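Side-chain contacts in thioredoxin (Thermosipho africanus, PDB 6MOS), which probably works as a thiol-disulfide oxidoreductase of the thioredoxin family, cycling its active-site cysteine pair between dithiol and disulfide in exchange with other proteins: residues Q49-N54 / E102-I107; I62-I65 / Y70-Q73; I30-N35 / K42-K47; T81-D86 / I91-R96. One frame throughout, in Å; residues are numbered along the deposited sequence.

Interaction 1. Residues Q49-N54 / E102-I107; sequences QTIAKN and EVINTI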
# COMPACT_ATOMS: atom_id res chain seq x y z
N GLN A 49 3.01 -4.83 6.49
CA GLN A 49 2.88 -4.31 7.85
C GLN A 49 4.25 -4.12 8.49
O GLN A 49 4.48 -3.11 9.18
CB GLN A 49 2.03 -5.27 8.68
CG GLN A 49 0.58 -5.25 8.30
CD GLN A 49 -0.28 -6.01 9.27
OE1 GLN A 49 -1.38 -5.57 9.62
NE2 GLN A 49 0.20 -7.17 9.72
N THR A 50 5.16 -5.06 8.28
CA THR A 50 6.50 -4.93 8.83
C THR A 50 7.23 -3.75 8.20
O THR A 50 7.88 -2.98 8.91
CB THR A 50 7.26 -6.24 8.63
OG1 THR A 50 6.76 -7.22 9.54
CG2 THR A 50 8.75 -6.04 8.84
N ILE A 51 7.11 -3.60 6.88
CA ILE A 51 7.68 -2.45 6.19
C ILE A 51 7.22 -1.15 6.84
O ILE A 51 8.01 -0.24 7.09
CB ILE A 51 7.31 -2.49 4.69
CG1 ILE A 51 7.99 -3.66 4.00
CG2 ILE A 51 7.67 -1.18 4.00
CD1 ILE A 51 7.30 -4.06 2.71
N ALA A 52 5.92 -1.06 7.12
CA ALA A 52 5.37 0.17 7.70
C ALA A 52 5.93 0.41 9.09
O ALA A 52 6.33 1.53 9.43
CB ALA A 52 3.84 0.09 7.73
N LYS A 53 5.96 -0.64 9.92
CA LYS A 53 6.57 -0.53 11.24
C LYS A 53 8.05 -0.17 11.13
O LYS A 53 8.57 0.61 11.93
CB LYS A 53 6.39 -1.85 11.99
CG LYS A 53 7.00 -1.88 13.38
CD LYS A 53 7.79 -3.16 13.63
CE LYS A 53 8.13 -3.35 15.11
NZ LYS A 53 8.59 -2.10 15.80
N ASN A 54 8.74 -0.72 10.12
CA ASN A 54 10.17 -0.47 9.95
C ASN A 54 10.46 0.99 9.63
O ASN A 54 11.53 1.50 9.99
CB ASN A 54 10.71 -1.36 8.85
CG ASN A 54 12.07 -1.90 9.17
OD1 ASN A 54 12.20 -2.93 9.84
ND2 ASN A 54 13.11 -1.22 8.69
N GLU A 102 9.74 -3.56 -4.73
CA GLU A 102 9.47 -2.27 -5.37
C GLU A 102 8.87 -1.28 -4.38
O GLU A 102 9.19 -0.09 -4.41
CB GLU A 102 8.51 -2.43 -6.55
CG GLU A 102 8.95 -3.42 -7.60
CD GLU A 102 7.91 -3.55 -8.68
OE1 GLU A 102 7.25 -2.54 -9.00
OE2 GLU A 102 7.73 -4.67 -9.21
N VAL A 103 7.99 -1.76 -3.50
CA VAL A 103 7.38 -0.89 -2.50
C VAL A 103 8.43 -0.34 -1.55
O VAL A 103 8.48 0.86 -1.26
CB VAL A 103 6.27 -1.64 -1.73
CG1 VAL A 103 5.64 -0.72 -0.68
CG2 VAL A 103 5.23 -2.15 -2.71
N ILE A 104 9.30 -1.22 -1.04
CA ILE A 104 10.36 -0.77 -0.14
C ILE A 104 11.25 0.24 -0.85
O ILE A 104 11.63 1.27 -0.28
CB ILE A 104 11.17 -1.96 0.39
CG1 ILE A 104 10.29 -2.86 1.26
CG2 ILE A 104 12.38 -1.47 1.19
CD1 ILE A 104 10.91 -4.20 1.59
N ASN A 105 11.60 -0.05 -2.11
CA ASN A 105 12.49 0.84 -2.85
C ASN A 105 11.88 2.22 -3.02
O ASN A 105 12.59 3.23 -2.91
CB ASN A 105 12.83 0.22 -4.20
CG ASN A 105 14.17 0.66 -4.71
OD1 ASN A 105 14.27 1.39 -5.70
ND2 ASN A 105 15.23 0.24 -4.02
N THR A 106 10.58 2.29 -3.30
CA THR A 106 9.93 3.59 -3.47
C THR A 106 9.90 4.36 -2.16
O THR A 106 10.15 5.57 -2.13
CB THR A 106 8.51 3.41 -4.02
OG1 THR A 106 8.58 2.84 -5.34
CG2 THR A 106 7.78 4.75 -4.10
N ILE A 107 9.60 3.67 -1.05
CA ILE A 107 9.59 4.33 0.25
C ILE A 107 10.97 4.87 0.58
O ILE A 107 11.11 6.01 1.04
CB ILE A 107 9.07 3.36 1.34
CG1 ILE A 107 7.63 2.96 1.04
CG2 ILE A 107 9.17 3.99 2.71
CD1 ILE A 107 7.00 2.07 2.11
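Two helices that flank the same face of the thioredoxin sheet, 39-55 and 100-115, meet here through three isoleucines, Ile51 on the first and Ile104 and Ile107 on the second. Ile51 points at the partner helix, and its delta methyl CD1 lies 3.5 Å from CG1 of Ile104. CG1 of Ile51 follows close by, 3.8 Å from the Ile104 terminal methyl CD1, which makes this the more extensive of the two side-chain pairs. The two branches of Ile51 divide the work: CG1 lies beside its backbone N (chi1 -67°) and serves Ile104, while CG2 turns to Ile107 and meets its CD1 at 3.8 Å. In the thioredoxin fold helices pack against both faces of a central sheet, and on the sheet side of this junction Ile107 rests on Ile84 and Ile30, with Ala52 also on Ile30. Ile104 lies farther out and is partly exposed, whereas Ile51 and Ile107 are buried. Within helix 100-115, the carbonyl O of Glu102 takes two donors from Thr106, its backbone N and its hydroxyl OG1, which arrive from opposite faces of the carbonyl plane. The buried hydroxyl of Thr106 is thereby satisfied inside its own helix.

Interaction 2. Residues I62-I65 / Y70-Q73; sequences IDVI and YPAQ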
# COMPACT_ATOMS: atom_id res chain seq x y z
N ILE A 62 -7.42 -2.06 3.98
CA ILE A 62 -8.75 -1.75 3.48
C ILE A 62 -9.27 -2.98 2.77
O ILE A 62 -8.63 -3.48 1.83
CB ILE A 62 -8.72 -0.53 2.54
CG1 ILE A 62 -8.19 0.69 3.29
CG2 ILE A 62 -10.12 -0.27 1.95
CD1 ILE A 62 -7.80 1.83 2.40
N ASP A 63 -10.42 -3.48 3.21
CA ASP A 63 -11.04 -4.65 2.60
C ASP A 63 -12.02 -4.16 1.54
O ASP A 63 -13.05 -3.56 1.88
CB ASP A 63 -11.72 -5.54 3.63
CG ASP A 63 -12.08 -6.89 3.06
OD1 ASP A 63 -13.01 -6.94 2.22
OD2 ASP A 63 -11.43 -7.90 3.42
N VAL A 64 -11.73 -4.45 0.27
CA VAL A 64 -12.50 -3.87 -0.82
C VAL A 64 -13.88 -4.50 -0.93
O VAL A 64 -14.77 -3.93 -1.57
CB VAL A 64 -11.74 -3.99 -2.16
CG1 VAL A 64 -10.39 -3.31 -2.02
CG2 VAL A 64 -11.58 -5.47 -2.60
N ILE A 65 -14.09 -5.66 -0.31
CA ILE A 65 -15.39 -6.31 -0.33
C ILE A 65 -16.24 -5.83 0.83
O ILE A 65 -17.42 -5.53 0.66
CB ILE A 65 -15.24 -7.85 -0.31
CG1 ILE A 65 -14.68 -8.35 -1.64
CG2 ILE A 65 -16.60 -8.51 -0.05
CD1 ILE A 65 -14.44 -9.85 -1.68
N TYR A 70 -14.70 3.61 -0.37
CA TYR A 70 -13.45 4.33 -0.60
C TYR A 70 -12.61 3.70 -1.71
O TYR A 70 -12.13 4.45 -2.58
CB TYR A 70 -12.66 4.47 0.72
CG TYR A 70 -11.29 5.09 0.52
CD1 TYR A 70 -11.15 6.45 0.23
CD2 TYR A 70 -10.13 4.33 0.63
CE1 TYR A 70 -9.89 7.02 0.04
CE2 TYR A 70 -8.87 4.89 0.44
CZ TYR A 70 -8.75 6.23 0.15
OH TYR A 70 -7.49 6.79 -0.04
N PRO A 71 -12.42 2.37 -1.77
CA PRO A 71 -11.71 1.81 -2.94
C PRO A 71 -12.33 2.20 -4.26
O PRO A 71 -11.60 2.47 -5.23
CB PRO A 71 -11.79 0.29 -2.69
CG PRO A 71 -11.93 0.16 -1.22
CD PRO A 71 -12.74 1.34 -0.78
N ALA A 72 -13.66 2.25 -4.33
CA ALA A 72 -14.30 2.61 -5.59
C ALA A 72 -14.03 4.07 -5.95
O ALA A 72 -13.80 4.40 -7.12
CB ALA A 72 -15.80 2.32 -5.51
N GLN A 73 -14.03 4.94 -4.94
CA GLN A 73 -13.68 6.34 -5.16
C GLN A 73 -12.23 6.49 -5.63
O GLN A 73 -11.95 7.30 -6.52
CB GLN A 73 -13.89 7.14 -3.87
CG GLN A 73 -13.36 8.57 -3.91
CD GLN A 73 -13.28 9.21 -2.52
OE1 GLN A 73 -14.25 9.15 -1.75
NE2 GLN A 73 -12.13 9.81 -2.20
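The contact between residues 62-65 and 70-73 is apolar throughout, with Ile62 and Val64 on one side and Tyr70 and Pro71 on the other. Ile62 uses both of its branches. Its CG2 methyl lies 3.7 Å from CG of Pro71, and its CD1 reaches the edge of the Tyr70 ring, near the ring plane, 3.8 Å from CE2. The Ile62 side chain and the tyrosine run at about a right angle, and the ring is brought there because CG of Tyr70 stands opposite the backbone N (chi1 175°). Val64 adds its CG1 methyl, 3.9 Å from CG of Pro71, so that the gamma carbon of the proline sits against methyls of two residues. An alanine in place of Ile62 would probably leave a gap against Pro71 and deprive the Tyr70 ring edge of its methyl neighbour.

The polar ends of Asp63 and Tyr70 are engaged at the margin of this apolar patch. OD1 of Asp63 accepts the backbone N of Ile65 at 3.0 Å on its anti side, 27° out of the carboxylate plane, in a bent bond that closes an Asx turn where the strand ends. The other oxygen of Asp63, OD2, forms a salt bridge with Lys34, and the hydroxyl of Tyr70 is hydrogen-bonded to Glu31. Phe33 of the neighbouring strand touches all four apolar residues. The short helix 69-73 is thus packed over the end of edge strand 58-63, within the connection that leads to strand 81-86 of the thioredoxin fold.

Interaction 3. Residues I30-N35 / K42-K47; sequences IEYFKN and KAMLPK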
# COMPACT_ATOMS: atom_id res chain seq x y z
N ILE A 30 0.71 4.36 4.13
CA ILE A 30 0.51 3.24 3.22
C ILE A 30 -0.94 2.81 3.30
O ILE A 30 -1.48 2.61 4.40
CB ILE A 30 1.44 2.07 3.56
CG1 ILE A 30 2.90 2.51 3.45
CG2 ILE A 30 1.10 0.85 2.68
CD1 ILE A 30 3.89 1.48 3.97
N GLU A 31 -1.58 2.67 2.14
CA GLU A 31 -2.92 2.11 2.05
C GLU A 31 -2.81 0.77 1.32
O GLU A 31 -2.28 0.72 0.21
CB GLU A 31 -3.87 3.06 1.33
CG GLU A 31 -4.25 4.25 2.27
CD GLU A 31 -5.24 5.24 1.67
OE1 GLU A 31 -5.51 5.17 0.47
OE2 GLU A 31 -5.75 6.13 2.42
N TYR A 32 -3.28 -0.29 1.97
CA TYR A 32 -3.15 -1.66 1.45
C TYR A 32 -4.56 -2.18 1.19
O TYR A 32 -5.33 -2.36 2.13
CB TYR A 32 -2.43 -2.54 2.47
CG TYR A 32 -2.19 -3.95 2.00
CD1 TYR A 32 -1.20 -4.21 1.07
CD2 TYR A 32 -2.94 -5.01 2.49
CE1 TYR A 32 -0.98 -5.50 0.63
CE2 TYR A 32 -2.73 -6.31 2.05
CZ TYR A 32 -1.75 -6.55 1.12
OH TYR A 32 -1.50 -7.83 0.67
N PHE A 33 -4.89 -2.41 -0.08
CA PHE A 33 -6.23 -2.86 -0.47
C PHE A 33 -6.22 -4.36 -0.68
O PHE A 33 -5.37 -4.88 -1.41
CB PHE A 33 -6.70 -2.15 -1.74
CG PHE A 33 -6.79 -0.65 -1.60
CD1 PHE A 33 -5.68 0.15 -1.81
CD2 PHE A 33 -7.99 -0.04 -1.25
CE1 PHE A 33 -5.75 1.54 -1.68
CE2 PHE A 33 -8.08 1.35 -1.12
CZ PHE A 33 -6.96 2.14 -1.33
N LYS A 34 -7.16 -5.06 -0.04
CA LYS A 34 -7.14 -6.51 -0.05
C LYS A 34 -8.57 -7.03 -0.03
O LYS A 34 -9.53 -6.28 0.12
CB LYS A 34 -6.33 -7.06 1.14
CG LYS A 34 -6.80 -6.60 2.55
CD LYS A 34 -7.93 -7.50 3.09
CE LYS A 34 -8.33 -7.13 4.51
NZ LYS A 34 -9.23 -8.19 5.07
N ASN A 35 -8.70 -8.34 -0.19
CA ASN A 35 -9.89 -9.03 0.28
C ASN A 35 -9.44 -10.35 0.89
O ASN A 35 -8.28 -10.75 0.76
CB ASN A 35 -10.95 -9.17 -0.82
CG ASN A 35 -10.57 -10.15 -1.88
OD1 ASN A 35 -10.18 -11.28 -1.59
ND2 ASN A 35 -10.70 -9.73 -3.12
N LYS A 42 -2.92 -12.18 1.39
CA LYS A 42 -2.63 -12.72 2.72
C LYS A 42 -1.14 -12.87 2.96
O LYS A 42 -0.63 -12.55 4.04
CB LYS A 42 -3.33 -14.07 2.90
CG LYS A 42 -4.83 -14.03 2.78
CD LYS A 42 -5.39 -15.40 3.09
CE LYS A 42 -6.80 -15.53 2.59
NZ LYS A 42 -7.01 -16.74 1.75
N ALA A 43 -0.41 -13.36 1.95
CA ALA A 43 1.03 -13.56 2.08
C ALA A 43 1.76 -12.22 2.15
O ALA A 43 2.79 -12.11 2.84
CB ALA A 43 1.56 -14.38 0.89
N MET A 44 1.27 -11.21 1.45
CA MET A 44 1.98 -9.93 1.41
C MET A 44 1.66 -9.07 2.62
O MET A 44 2.49 -8.22 3.00
CB MET A 44 1.62 -9.19 0.12
CG MET A 44 2.40 -7.92 -0.15
SD MET A 44 1.83 -7.06 -1.63
CE MET A 44 2.31 -8.24 -2.91
N LEU A 45 0.50 -9.29 3.25
CA LEU A 45 0.05 -8.43 4.35
C LEU A 45 1.06 -8.34 5.49
O LEU A 45 1.35 -7.21 5.93
CB LEU A 45 -1.31 -8.92 4.84
CG LEU A 45 -1.86 -8.13 6.04
CD1 LEU A 45 -1.99 -6.68 5.66
CD2 LEU A 45 -3.18 -8.71 6.47
N PRO A 46 1.60 -9.43 6.03
CA PRO A 46 2.58 -9.26 7.12
C PRO A 46 3.85 -8.57 6.67
O PRO A 46 4.46 -7.84 7.46
CB PRO A 46 2.84 -10.70 7.59
CG PRO A 46 2.46 -11.55 6.45
CD PRO A 46 1.32 -10.86 5.77
N LYS A 47 4.26 -8.76 5.42
CA LYS A 47 5.43 -8.04 4.91
C LYS A 47 5.16 -6.55 4.88
O LYS A 47 5.98 -5.75 5.35
CB LYS A 47 5.80 -8.54 3.52
CG LYS A 47 5.95 -10.05 3.38
CD LYS A 47 6.28 -10.41 1.93
CE LYS A 47 6.36 -11.91 1.69
NZ LYS A 47 7.60 -12.51 2.26
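Tyr32 projects from strand 29-34 toward helix 39-55, where Met44 and Leu45 receive its ring. The sulfur SD of Met44 comes to the ring edge, in plane, 5.3 Å from the centroid and 85° off the ring normal, a Met-aromatic contact made through CE1. The Leu45 methyl CD1 approaches the same ring obliquely, 3.7 Å from CE2 of Tyr32. The phenol oxygen OH of Tyr32 lies 3.4 Å from the side-chain carbon CB of Met44, and its hydrogen-bond partner is the carbonyl O of Cys41, one turn back along the helix.

Torsions set this reach: CG of Tyr32 is anti to the backbone N (chi1 -177°), which sends the ring out from the sheet, and Met44 runs extended until it bends at chi3 (-67°). Ile48 and Val82 also touch Tyr32; farther out, Met44 meets Phe98 and Leu45 leans on Val61 of strand 58-63. Pro46, whose ring nitrogen carries no hydrogen, marks a kink in the helix just beyond Leu45. Strand, helix and strand 58-63 form a beta-alpha-beta unit, and the bond to Cys41 ties it to the CxxC disulfide Cys38-Cys41 at the start of the helix, the hallmark of thioredoxins.

Interaction 4. Residues T81-D86 / I91-R96; sequences TVIILD and IKRFAR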
# COMPACT_ATOMS: atom_id res chain seq x y z
N THR A 81 -3.57 -3.98 -3.96
CA THR A 81 -3.12 -2.70 -4.46
C THR A 81 -2.46 -1.97 -3.30
O THR A 81 -2.97 -2.02 -2.18
CB THR A 81 -4.26 -1.85 -5.07
OG1 THR A 81 -4.74 -2.43 -6.29
CG2 THR A 81 -3.81 -0.41 -5.34
N VAL A 82 -1.32 -1.34 -3.56
CA VAL A 82 -0.59 -0.59 -2.55
C VAL A 82 -0.50 0.86 -3.01
O VAL A 82 -0.09 1.12 -4.14
CB VAL A 82 0.82 -1.17 -2.30
CG1 VAL A 82 1.57 -0.29 -1.31
CG2 VAL A 82 0.72 -2.58 -1.75
N ILE A 83 -0.91 1.79 -2.15
CA ILE A 83 -0.79 3.21 -2.47
C ILE A 83 0.06 3.83 -1.37
O ILE A 83 -0.23 3.66 -0.19
CB ILE A 83 -2.16 3.90 -2.57
CG1 ILE A 83 -3.02 3.24 -3.66
CG2 ILE A 83 -2.00 5.37 -2.91
CD1 ILE A 83 -4.32 3.97 -3.91
N ILE A 84 1.15 4.50 -1.76
CA ILE A 84 1.96 5.27 -0.83
C ILE A 84 1.54 6.73 -0.94
O ILE A 84 1.41 7.27 -2.04
CB ILE A 84 3.46 5.10 -1.13
CG1 ILE A 84 3.81 3.60 -1.14
CG2 ILE A 84 4.29 5.83 -0.09
CD1 ILE A 84 5.23 3.30 -1.58
N LEU A 85 1.28 7.37 0.20
CA LEU A 85 0.81 8.75 0.20
C LEU A 85 1.64 9.59 1.16
O LEU A 85 2.24 9.08 2.11
CB LEU A 85 -0.67 8.86 0.59
CG LEU A 85 -1.68 8.10 -0.27
CD1 LEU A 85 -2.04 6.77 0.38
CD2 LEU A 85 -2.92 8.93 -0.54
N ASP A 86 1.64 10.89 0.89
CA ASP A 86 2.24 11.88 1.77
C ASP A 86 1.33 13.11 1.76
O ASP A 86 1.13 13.71 0.70
CB ASP A 86 3.65 12.25 1.32
CG ASP A 86 4.34 13.20 2.26
OD1 ASP A 86 3.86 13.38 3.40
OD2 ASP A 86 5.37 13.78 1.87
N ILE A 91 1.88 9.31 -3.90
CA ILE A 91 3.27 9.22 -4.34
C ILE A 91 3.46 8.12 -5.38
O ILE A 91 4.21 8.28 -6.35
CB ILE A 91 4.19 8.97 -3.13
CG1 ILE A 91 4.26 10.20 -2.24
CG2 ILE A 91 5.59 8.56 -3.56
CD1 ILE A 91 4.83 9.86 -0.89
N LYS A 92 2.80 6.98 -5.18
CA LYS A 92 2.99 5.84 -6.07
C LYS A 92 1.91 4.80 -5.79
O LYS A 92 1.58 4.55 -4.63
CB LYS A 92 4.38 5.22 -5.88
CG LYS A 92 4.80 4.26 -6.98
CD LYS A 92 5.31 5.01 -8.20
CE LYS A 92 6.22 4.14 -9.03
NZ LYS A 92 5.57 2.83 -9.35
N ARG A 93 1.38 4.22 -6.85
CA ARG A 93 0.40 3.14 -6.75
C ARG A 93 1.01 1.87 -7.33
O ARG A 93 1.71 1.91 -8.35
CB ARG A 93 -0.90 3.52 -7.48
CG ARG A 93 -2.00 2.48 -7.41
CD ARG A 93 -3.24 2.94 -8.15
NE ARG A 93 -3.83 4.14 -7.56
CZ ARG A 93 -5.13 4.39 -7.55
NH1 ARG A 93 -5.98 3.52 -8.09
NH2 ARG A 93 -5.59 5.50 -6.99
N PHE A 94 0.79 0.75 -6.64
CA PHE A 94 1.23 -0.56 -7.11
C PHE A 94 0.00 -1.45 -7.28
O PHE A 94 -0.72 -1.70 -6.31
CB PHE A 94 2.20 -1.21 -6.13
CG PHE A 94 3.41 -0.38 -5.80
CD1 PHE A 94 3.35 0.59 -4.81
CD2 PHE A 94 4.61 -0.58 -6.47
CE1 PHE A 94 4.47 1.35 -4.50
CE2 PHE A 94 5.73 0.18 -6.15
CZ PHE A 94 5.66 1.15 -5.17
N ALA A 95 -0.23 -1.94 -8.49
CA ALA A 95 -1.32 -2.88 -8.70
C ALA A 95 -0.94 -3.80 -9.85
O ALA A 95 -0.04 -3.49 -10.63
CB ALA A 95 -2.64 -2.16 -9.01
N ARG A 96 -1.62 -4.93 -9.92
CA ARG A 96 -1.50 -5.89 -11.03
C ARG A 96 -0.19 -6.65 -11.03
O ARG A 96 -0.19 -7.88 -10.83
CB ARG A 96 -1.69 -5.18 -12.38
CG ARG A 96 -3.13 -4.87 -12.72
CD ARG A 96 -3.26 -4.06 -14.00
NE ARG A 96 -4.65 -3.70 -14.28
CZ ARG A 96 -5.28 -2.66 -13.74
NH1 ARG A 96 -4.66 -1.88 -12.86
NH2 ARG A 96 -6.55 -2.41 -14.06
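Strands 81-86 and 89-95 run antiparallel as a hairpin, with Val82 and Phe94 forming a hydrogen-bonded pair, Val82 N to Phe94 O at 2.8 Å and Phe94 N to Val82 O at 2.7 Å, both in the carbonyl plane, while Ile91 and Lys92 both oppose Ile84 in a classic beta bulge. At the bulge, Ile84 O takes Ile91 N at 2.8 Å and, weakly, Lys92 N. Ile91 tucks its CD1 methyl against CB of Asp86, 3.5 Å away.

On one face of the sheet, CD1 of Ile84 meets the edge of the Phe94 ring at CE1, 3.6 Å off, and Val82 adds a looser contact at CD1 of the same ring. On the other face Arg93 and Ile83 lie side by side: CD1 of Ile83 sits over the guanidinium, 3.3 Å above its plane and offset toward the rim. The Arg93 chain is extended until chi3 (-63°), where it bends; its NE forms a salt bridge with Glu90 and its NH2 bonds to the carbonyl O of Lys74. A leucine in place of Arg93 would probably leave Glu90 without its charged mate and the Lys74 carbonyl without this donor.

Helix 100-115 packs on Ile84 and Phe94, and strand 29-34 borders strand 81-86 on the side away from 89-95.

From the N terminus, interaction 3 closes first, folding helix 39-55 back onto strand 29-34 soon after the CxxC turn. Interaction 1 opens from the later part of that helix and closes only near the C terminus, on helix 100-115, and its long loop encloses both interaction 2, a short local closure between strand 58-63 and helix 69-73, and interaction 4, the hairpin that completes the sheet. Interactions 3, 2 and 4 follow one another in series, and none crosses. Strand 29-34 lies between strands 58-63 and 81-86 and so ties interactions 2, 3 and 4 into one sheet, with Phe33 packing on Ile83; both helices of interaction 1 pack on the same face of it.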